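Side-chain contacts in P450 epoxidase (Sorangium cellulosum, PDB 1Q5D), which is a cytochrome P450, a largely helical protein that carries protoporphyrin IX with its iron in a pocket inside the fold: residues 266-271 against 404-409; 120-125 against 158-163; 144-149 against 262-267. All coordinates share one frame; numbering follows the deposited sequence.

Interaction 1: residues 266-271 against 404-409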
loop_
_atom_site.group_PDB
_atom_site.type_symbol
_atom_site.label_atom_id
_atom_site.label_comp_id
_atom_site.label_asym_id
_atom_site.label_seq_id
_atom_site.Cartn_x
_atom_site.Cartn_y
_atom_site.Cartn_z
ATOM N N ALA A 266 2.498 -12.493 3.248
ATOM C CA ALA A 266 2.822 -13.045 4.569
ATOM C C ALA A 266 2.608 -14.550 4.587
ATOM O O ALA A 266 3.487 -15.297 5.036
ATOM C CB ALA A 266 2.015 -12.349 5.680
ATOM N N VAL A 267 1.455 -14.992 4.089
ATOM C CA VAL A 267 1.140 -16.415 4.009
ATOM C C VAL A 267 2.135 -17.134 3.108
ATOM O O VAL A 267 2.640 -18.197 3.462
ATOM C CB VAL A 267 -0.308 -16.658 3.493
ATOM C CG1 VAL A 267 -0.497 -18.118 3.089
ATOM C CG2 VAL A 267 -1.360 -16.243 4.559
ATOM N N LEU A 268 2.424 -16.545 1.946
ATOM C CA LEU A 268 3.396 -17.114 1.014
ATOM C C LEU A 268 4.754 -17.317 1.685
ATOM O O LEU A 268 5.357 -18.395 1.593
ATOM C CB LEU A 268 3.556 -16.212 -0.218
ATOM C CG LEU A 268 4.641 -16.647 -1.208
ATOM C CD1 LEU A 268 4.512 -18.144 -1.537
ATOM C CD2 LEU A 268 4.569 -15.816 -2.489
ATOM N N ASN A 269 5.240 -16.275 2.345
ATOM C CA ASN A 269 6.555 -16.319 2.949
ATOM C C ASN A 269 6.649 -17.249 4.145
ATOM O O ASN A 269 7.711 -17.792 4.411
ATOM C CB ASN A 269 7.047 -14.913 3.304
ATOM C CG ASN A 269 7.691 -14.221 2.126
ATOM O OD1 ASN A 269 8.852 -14.471 1.797
ATOM N ND2 ASN A 269 6.944 -13.339 1.488
ATOM N N LEU A 270 5.538 -17.455 4.844
ATOM C CA LEU A 270 5.518 -18.387 5.970
ATOM C C LEU A 270 5.405 -19.832 5.484
ATOM O O LEU A 270 5.951 -20.738 6.105
ATOM C CB LEU A 270 4.392 -18.041 6.957
ATOM C CG LEU A 270 4.656 -16.776 7.770
ATOM C CD1 LEU A 270 3.422 -16.348 8.604
ATOM C CD2 LEU A 270 5.895 -16.921 8.661
ATOM N N LEU A 271 4.709 -20.051 4.367
ATOM C CA LEU A 271 4.719 -21.368 3.723
ATOM C C LEU A 271 6.110 -21.699 3.176
ATOM O O LEU A 271 6.540 -22.854 3.230
ATOM C CB LEU A 271 3.698 -21.439 2.593
ATOM C CG LEU A 271 2.228 -21.307 2.990
ATOM C CD1 LEU A 271 1.351 -21.311 1.760
ATOM C CD2 LEU A 271 1.813 -22.420 3.954
ATOM N N ARG A 404 3.884 -5.751 -6.995
ATOM C CA ARG A 404 4.158 -7.103 -7.421
ATOM C C ARG A 404 2.911 -7.913 -7.041
ATOM O O ARG A 404 2.925 -8.678 -6.070
ATOM C CB ARG A 404 5.412 -7.648 -6.713
ATOM C CG ARG A 404 6.667 -6.753 -6.816
ATOM C CD ARG A 404 7.831 -7.169 -5.872
ATOM N NE ARG A 404 8.024 -8.617 -5.921
ATOM C CZ ARG A 404 8.425 -9.357 -4.896
ATOM N NH1 ARG A 404 8.710 -8.791 -3.729
ATOM N NH2 ARG A 404 8.550 -10.667 -5.040
ATOM N N ASN A 405 1.831 -7.731 -7.810
ATOM C CA ASN A 405 0.520 -8.231 -7.416
ATOM C C ASN A 405 0.375 -9.740 -7.597
ATOM O O ASN A 405 0.581 -10.269 -8.696
ATOM C CB ASN A 405 -0.602 -7.487 -8.177
ATOM C CG ASN A 405 -0.476 -7.610 -9.705
ATOM O OD1 ASN A 405 0.610 -7.454 -10.268
ATOM N ND2 ASN A 405 -1.615 -7.878 -10.380
ATOM N N ILE A 406 0.041 -10.437 -6.515
ATOM C CA ILE A 406 -0.268 -11.857 -6.607
ATOM C C ILE A 406 -1.727 -12.018 -7.001
ATOM O O ILE A 406 -2.628 -11.518 -6.312
ATOM C CB ILE A 406 -0.023 -12.576 -5.264
ATOM C CG1 ILE A 406 1.441 -12.466 -4.853
ATOM C CG2 ILE A 406 -0.398 -14.047 -5.399
ATOM C CD1 ILE A 406 1.747 -13.040 -3.442
ATOM N N GLU A 407 -1.960 -12.706 -8.112
ATOM C CA GLU A 407 -3.305 -12.908 -8.614
ATOM C C GLU A 407 -3.984 -14.114 -7.970
ATOM O O GLU A 407 -5.199 -14.114 -7.769
ATOM C CB GLU A 407 -3.282 -13.045 -10.144
ATOM C CG GLU A 407 -2.839 -11.765 -10.832
ATOM C CD GLU A 407 -2.753 -11.894 -12.346
ATOM O OE1 GLU A 407 -2.864 -10.858 -13.019
ATOM O OE2 GLU A 407 -2.574 -13.009 -12.861
ATOM N N SER A 408 -3.199 -15.137 -7.656
ATOM C CA SER A 408 -3.709 -16.336 -7.001
ATOM C C SER A 408 -2.621 -16.983 -6.145
ATOM O O SER A 408 -1.447 -17.009 -6.512
ATOM C CB SER A 408 -4.270 -17.333 -8.030
ATOM O OG SER A 408 -3.254 -17.791 -8.900
ATOM N N LEU A 409 -3.029 -17.480 -4.981
ATOM C CA LEU A 409 -2.156 -18.183 -4.060
ATOM C C LEU A 409 -2.930 -19.403 -3.582
ATOM O O LEU A 409 -3.677 -19.346 -2.601
ATOM C CB LEU A 409 -1.797 -17.269 -2.879
ATOM C CG LEU A 409 -0.867 -17.841 -1.806
ATOM C CD1 LEU A 409 0.333 -18.507 -2.438
ATOM C CD2 LEU A 409 -0.430 -16.754 -0.803
#
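Leu409 presses a single methyl, CD2, onto helix 257-272 where Val267 and Leu268 follow one another. This methyl lies 4.1 Å from Val267 CG1 on one residue and, on the next, 4.1 Å from Leu268 CB. Leu409 CD2 also comes within 4.0 Å of Leu268 N, so it rests on the helix backbone as well as on side chains. The first bond of Leu409 sends CG straight away from its backbone N (chi1 -179°), which carries the branch out to the helix. A second apolar pair stands beside the first: Leu268 CD2 meets Ile406 CD1 at 4.1 Å. Ile406 extends its longer arm fully (chi2 174°), and its end methyl reaches the leucine at an angle rather than head-on. Both Ile406 and Leu409 turn toward the helix although three positions apart, which fits the classic beta bulge formed where Glu407 and Ser408 both face Val396.

No hydrogen bond joins the segments; several of their polar groups bond elsewhere. The helix keeps its own ladder, with Leu271 N bonded to Val267 O at 2.9 Å, and Asn269 ND2 turns back to Phe265 O. On the strand side, the backbone of Leu409 pairs with Val145, while Arg404 forms a salt bridge with Asp298. Pro395 packs against Leu268, and Phe265 from the preceding turn of the helix packs on Ile406.

All four touching residues are buried, and the side-chain gaps stay near 4.1 Å, ordinary van der Waals separations. The helix and the strand are therefore held against each other mainly by apolar packing; the polar bonds around it lie outside the contact and probably set the course of the strand.

Interaction 2: residues 120-125 against 158-163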
loop_
_atom_site.group_PDB
_atom_site.type_symbol
_atom_site.label_atom_id
_atom_site.label_comp_id
_atom_site.label_asym_id
_atom_site.label_seq_id
_atom_site.Cartn_x
_atom_site.Cartn_y
_atom_site.Cartn_z
ATOM N N ASP A 120 -7.851 -0.264 17.551
ATOM C CA ASP A 120 -8.103 -1.486 18.299
ATOM C C ASP A 120 -9.570 -1.895 18.308
ATOM O O ASP A 120 -9.879 -3.078 18.358
ATOM C CB ASP A 120 -7.580 -1.361 19.737
ATOM C CG ASP A 120 -7.565 -2.686 20.455
ATOM O OD1 ASP A 120 -6.762 -3.566 20.064
ATOM O OD2 ASP A 120 -8.332 -2.953 21.408
ATOM N N LEU A 121 -10.470 -0.916 18.253
ATOM C CA LEU A 121 -11.900 -1.173 18.322
ATOM C C LEU A 121 -12.377 -2.043 17.156
ATOM O O LEU A 121 -13.403 -2.719 17.254
ATOM C CB LEU A 121 -12.674 0.145 18.335
ATOM C CG LEU A 121 -12.201 1.267 19.260
ATOM C CD1 LEU A 121 -13.193 2.408 19.219
ATOM C CD2 LEU A 121 -12.078 0.748 20.687
ATOM N N LEU A 122 -11.611 -2.030 16.061
ATOM C CA LEU A 122 -11.945 -2.769 14.845
ATOM C C LEU A 122 -11.633 -4.253 14.982
ATOM O O LEU A 122 -11.992 -5.058 14.131
ATOM C CB LEU A 122 -11.172 -2.186 13.644
ATOM C CG LEU A 122 -11.410 -0.690 13.402
ATOM C CD1 LEU A 122 -10.706 -0.178 12.129
ATOM C CD2 LEU A 122 -12.903 -0.420 13.334
ATOM N N ARG A 123 -10.982 -4.621 16.076
ATOM C CA ARG A 123 -10.489 -5.988 16.236
ATOM C C ARG A 123 -11.581 -7.046 16.068
ATOM O O ARG A 123 -11.397 -8.060 15.383
ATOM C CB ARG A 123 -9.814 -6.129 17.599
ATOM C CG ARG A 123 -9.078 -7.421 17.815
ATOM C CD ARG A 123 -8.250 -7.424 19.105
ATOM N NE ARG A 123 -6.913 -7.946 18.864
ATOM C CZ ARG A 123 -5.814 -7.212 18.843
ATOM N NH1 ARG A 123 -5.866 -5.908 19.067
ATOM N NH2 ARG A 123 -4.658 -7.798 18.608
ATOM N N ALA A 124 -12.727 -6.800 16.686
ATOM C CA ALA A 124 -13.818 -7.769 16.643
ATOM C C ALA A 124 -14.366 -7.962 15.235
ATOM O O ALA A 124 -14.594 -9.082 14.803
ATOM C CB ALA A 124 -14.953 -7.345 17.600
ATOM N N GLU A 125 -14.618 -6.860 14.538
ATOM C CA GLU A 125 -15.205 -6.930 13.196
ATOM C C GLU A 125 -14.244 -7.604 12.215
ATOM O O GLU A 125 -14.654 -8.412 11.377
ATOM C CB GLU A 125 -15.604 -5.528 12.700
ATOM C CG GLU A 125 -16.151 -5.490 11.277
ATOM C CD GLU A 125 -17.501 -6.180 11.130
ATOM O OE1 GLU A 125 -18.045 -6.189 10.002
ATOM O OE2 GLU A 125 -18.018 -6.737 12.132
ATOM N N ILE A 158 -11.664 -1.021 6.478
ATOM C CA ILE A 158 -11.847 0.394 6.224
ATOM C C ILE A 158 -13.321 0.806 6.370
ATOM O O ILE A 158 -13.615 1.848 6.937
ATOM C CB ILE A 158 -11.314 0.769 4.822
ATOM C CG1 ILE A 158 -9.789 0.625 4.794
ATOM C CG2 ILE A 158 -11.711 2.184 4.463
ATOM C CD1 ILE A 158 -9.152 0.941 3.438
ATOM N N SER A 159 -14.224 -0.007 5.837
ATOM C CA SER A 159 -15.663 0.278 5.919
ATOM C C SER A 159 -16.178 0.269 7.358
ATOM O O SER A 159 -17.070 1.038 7.709
ATOM C CB SER A 159 -16.455 -0.724 5.102
ATOM O OG SER A 159 -16.462 -0.341 3.740
ATOM N N ALA A 160 -15.630 -0.619 8.175
ATOM C CA ALA A 160 -15.940 -0.631 9.602
ATOM C C ALA A 160 -15.473 0.674 10.245
ATOM O O ALA A 160 -16.196 1.279 11.040
ATOM C CB ALA A 160 -15.292 -1.839 10.275
ATOM N N LEU A 161 -14.266 1.128 9.890
ATOM C CA LEU A 161 -13.738 2.378 10.432
ATOM C C LEU A 161 -14.593 3.575 9.991
ATOM O O LEU A 161 -14.737 4.570 10.725
ATOM C CB LEU A 161 -12.283 2.561 9.989
ATOM C CG LEU A 161 -11.577 3.887 10.296
ATOM C CD1 LEU A 161 -11.185 3.977 11.775
ATOM C CD2 LEU A 161 -10.353 4.063 9.402
ATOM N N LEU A 162 -15.151 3.466 8.788
ATOM C CA LEU A 162 -15.977 4.513 8.200
ATOM C C LEU A 162 -17.468 4.324 8.525
ATOM O O LEU A 162 -18.290 5.162 8.163
ATOM C CB LEU A 162 -15.811 4.508 6.676
ATOM C CG LEU A 162 -14.827 5.450 5.973
ATOM C CD1 LEU A 162 -13.729 6.048 6.850
ATOM C CD2 LEU A 162 -14.255 4.780 4.704
ATOM N N LYS A 163 -17.792 3.214 9.185
ATOM C CA LYS A 163 -19.163 2.842 9.509
ATOM C C LYS A 163 -20.026 2.773 8.251
ATOM O O LYS A 163 -21.110 3.359 8.172
ATOM C CB LYS A 163 -19.742 3.767 10.591
ATOM C CG LYS A 163 -18.929 3.703 11.894
ATOM C CD LYS A 163 -19.737 4.167 13.102
ATOM C CE LYS A 163 -18.961 3.960 14.406
ATOM N NZ LYS A 163 -17.673 4.708 14.427
#
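Leu122 reaches across to helix 154-161 and spreads its two methyls over Ala160 and Leu161. CD1 touches the flank of Leu161, 3.8 Å from Leu161 CB. CD2 lies over the helix backbone instead, 4.0 Å from Leu161 N, and 4.1 Å from Ala160 CB. With CG turned away from the carbonyl carbon (chi1 -57°), the isobutyl group is directed to this spot, and Leu370 of helix 368-385 also touches it.

Glu125 adds an aliphatic contact one turn later: its CG lies 3.9 Å from Ala160 CB. The chain then bends at chi2 (68°), and the carboxylate goes to charged partners outside the contact, OE2 to Arg128 and OE1 to Arg156. The small alanine is thus covered by a leucine methyl and a glutamate methylene together. Beyond it, the chain leaves helix 154-161 through a Schellman motif, with Lys163 at positive phi.

Leu161 is also packed by Phe114 and Val225, and its side chain comes to about 5 Å from the haem. Helices 123-137 and 154-161, with helix 368-385 alongside and helix 241-255 behind, are consistent with the four-helix core bundle of the cytochrome P450 fold.

Interaction 3: residues 144-149 against 262-267; sequences DVVRDY and LIAFAV
Asp144 OD2 is gripped by three backbone N-H groups. Val146 N donates to it at 2.9 Å, approaching from above the carboxylate plane, 40° out of it; Arg147 N makes a weak bond at 3.4 Å; and Leu409 N of strand 406-412 is the third donor. The first two form a capping interaction that fastens the carboxylate to the turn leading into helix 146-150. In turn Asp148 OD2 accepts from Asp144 N at 2.8 Å, on its anti side. Arg147 NH1 forms a salt bridge with Asp148 OD1 at 2.8 Å, while its NH2 faces Asp144 through charge alone. These charges would probably stiffen the turn and keep both aspartates ionised.

The turn held in this way offers two valines to helix 257-272. Val145 and Val267 meet tip to tip, CG1 of Val145 standing 4.0 Å from CG2 of Val267, whose other methyl, CG1, is the one turned to strand 406-412. Val145 CG1 points away from its backbone N (chi1 174°), which brings it to this end-on meeting. Val146 CG2 touches Ala264 CB, also at 4.0 Å. Because alanine carries no more than a methyl, the backbones come close here, with Val146 CA 6.2 Å from Ala264 CA. No hydrogen bond crosses the contact.

Around this buried junction, Val145 also packs on Val411 of strand 406-412, and Tyr149 OH hydrogen-bonds to Ala378 O of helix 368-385, which Ile263 touches too. Helix 287-297 packs on Leu262, Phe265 and Ala266.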
loop_
_atom_site.group_PDB
_atom_site.type_symbol
_atom_site.label_atom_id
_atom_site.label_comp_id
_atom_site.label_asym_id
_atom_site.label_seq_id
_atom_site.Cartn_x
_atom_site.Cartn_y
_atom_site.Cartn_z
ATOM N N ASP A 144 -7.976 -20.356 -2.425
ATOM C CA ASP A 144 -7.163 -19.266 -2.943
ATOM C C ASP A 144 -7.032 -18.166 -1.896
ATOM O O ASP A 144 -7.983 -17.442 -1.625
ATOM C CB ASP A 144 -7.797 -18.702 -4.209
ATOM C CG ASP A 144 -6.936 -17.656 -4.878
ATOM O OD1 ASP A 144 -7.219 -17.334 -6.053
ATOM O OD2 ASP A 144 -5.967 -17.103 -4.316
ATOM N N VAL A 145 -5.839 -18.042 -1.327
ATOM C CA VAL A 145 -5.573 -17.077 -0.257
ATOM C C VAL A 145 -5.798 -15.635 -0.703
ATOM O O VAL A 145 -6.092 -14.748 0.112
ATOM C CB VAL A 145 -4.173 -17.289 0.330
ATOM C CG1 VAL A 145 -3.814 -16.185 1.345
ATOM C CG2 VAL A 145 -4.106 -18.676 0.991
ATOM N N VAL A 146 -5.685 -15.399 -2.003
ATOM C CA VAL A 146 -6.061 -14.103 -2.521
ATOM C C VAL A 146 -7.577 -13.982 -2.650
ATOM O O VAL A 146 -8.208 -13.293 -1.851
ATOM C CB VAL A 146 -5.355 -13.761 -3.857
ATOM C CG1 VAL A 146 -5.861 -12.421 -4.392
ATOM C CG2 VAL A 146 -3.847 -13.704 -3.653
ATOM N N ARG A 147 -8.160 -14.657 -3.642
ATOM C CA ARG A 147 -9.570 -14.440 -3.981
ATOM C C ARG A 147 -10.568 -14.854 -2.886
ATOM O O ARG A 147 -11.609 -14.222 -2.726
ATOM C CB ARG A 147 -9.927 -15.117 -5.322
ATOM C CG ARG A 147 -11.430 -15.091 -5.654
ATOM C CD ARG A 147 -11.868 -15.934 -6.868
ATOM N NE ARG A 147 -10.935 -17.016 -7.197
ATOM C CZ ARG A 147 -10.997 -18.250 -6.701
ATOM N NH1 ARG A 147 -11.945 -18.589 -5.830
ATOM N NH2 ARG A 147 -10.101 -19.154 -7.074
ATOM N N ASP A 148 -10.251 -15.905 -2.137
ATOM C CA ASP A 148 -11.168 -16.419 -1.127
ATOM C C ASP A 148 -10.924 -15.841 0.277
ATOM O O ASP A 148 -11.675 -16.128 1.219
ATOM C CB ASP A 148 -11.058 -17.942 -1.056
ATOM C CG ASP A 148 -11.315 -18.608 -2.384
ATOM O OD1 ASP A 148 -12.226 -18.163 -3.107
ATOM O OD2 ASP A 148 -10.658 -19.597 -2.778
ATOM N N TYR A 149 -9.875 -15.042 0.430
ATOM C CA TYR A 149 -9.468 -14.641 1.778
ATOM C C TYR A 149 -8.976 -13.218 1.843
ATOM O O TYR A 149 -9.692 -12.338 2.305
ATOM C CB TYR A 149 -8.397 -15.592 2.301
ATOM C CG TYR A 149 -8.157 -15.521 3.798
ATOM C CD1 TYR A 149 -9.209 -15.668 4.703
ATOM C CD2 TYR A 149 -6.876 -15.327 4.303
ATOM C CE1 TYR A 149 -8.994 -15.622 6.072
ATOM C CE2 TYR A 149 -6.642 -15.288 5.680
ATOM C CZ TYR A 149 -7.707 -15.431 6.556
ATOM O OH TYR A 149 -7.493 -15.392 7.913
ATOM N N LEU A 262 -0.029 -7.619 1.487
ATOM C CA LEU A 262 0.651 -7.923 2.754
ATOM C C LEU A 262 0.220 -9.287 3.306
ATOM O O LEU A 262 1.062 -10.151 3.666
ATOM C CB LEU A 262 0.384 -6.810 3.775
ATOM C CG LEU A 262 0.819 -7.094 5.222
ATOM C CD1 LEU A 262 2.319 -7.448 5.246
ATOM C CD2 LEU A 262 0.543 -5.879 6.109
ATOM N N ILE A 263 -1.093 -9.478 3.377
ATOM C CA ILE A 263 -1.658 -10.719 3.855
ATOM C C ILE A 263 -1.213 -11.876 2.968
ATOM O O ILE A 263 -0.762 -12.913 3.465
ATOM C CB ILE A 263 -3.211 -10.623 3.912
ATOM C CG1 ILE A 263 -3.639 -9.595 4.969
ATOM C CG2 ILE A 263 -3.811 -11.988 4.217
ATOM C CD1 ILE A 263 -5.102 -9.198 4.927
ATOM N N ALA A 264 -1.338 -11.713 1.654
ATOM C CA ALA A 264 -0.949 -12.785 0.736
ATOM C C ALA A 264 0.545 -13.086 0.798
ATOM O O ALA A 264 0.953 -14.255 0.872
ATOM C CB ALA A 264 -1.385 -12.457 -0.706
ATOM N N PHE A 265 1.363 -12.036 0.774
ATOM C CA PHE A 265 2.810 -12.205 0.828
ATOM C C PHE A 265 3.213 -12.838 2.185
ATOM O O PHE A 265 4.157 -13.622 2.265
ATOM C CB PHE A 265 3.507 -10.854 0.685
ATOM C CG PHE A 265 3.828 -10.449 -0.746
ATOM C CD1 PHE A 265 2.838 -10.370 -1.715
ATOM C CD2 PHE A 265 5.115 -10.113 -1.097
ATOM C CE1 PHE A 265 3.148 -9.969 -3.031
ATOM C CE2 PHE A 265 5.434 -9.715 -2.409
ATOM C CZ PHE A 265 4.438 -9.646 -3.368
ATOM N N ALA A 266 2.498 -12.493 3.248
ATOM C CA ALA A 266 2.822 -13.045 4.569
ATOM C C ALA A 266 2.608 -14.550 4.587
ATOM O O ALA A 266 3.487 -15.297 5.036
ATOM C CB ALA A 266 2.015 -12.349 5.680
ATOM N N VAL A 267 1.455 -14.992 4.089
ATOM C CA VAL A 267 1.140 -16.415 4.009
ATOM C C VAL A 267 2.135 -17.134 3.108
ATOM O O VAL A 267 2.640 -18.197 3.462
ATOM C CB VAL A 267 -0.308 -16.658 3.493
ATOM C CG1 VAL A 267 -0.497 -18.118 3.089
ATOM C CG2 VAL A 267 -1.360 -16.243 4.559
#

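Overall arrangement
Interactions 1 and 3 are neighbours, their centres 6 Å apart: their segments overlap at Ala266 and Val267, Val267 serves both contacts, and the strand and the turn are bonded to each other. Helix 257-272 is thus the common base on which strand 406-412 and the turn at 144-149 are assembled. Interaction 2 stands apart, its centre 25 Å from that of interaction 1 and 20 Å from that of interaction 3, in the helical part by the haem. The chain passes 120-125, 144-149, 158-163, 262-267, 266-271 and 404-409, so interactions 2 and 3 interleave. Consecutive helices 146-150 and 154-161 link the haem-side contact to the buried strand-helix junction farther from the haem.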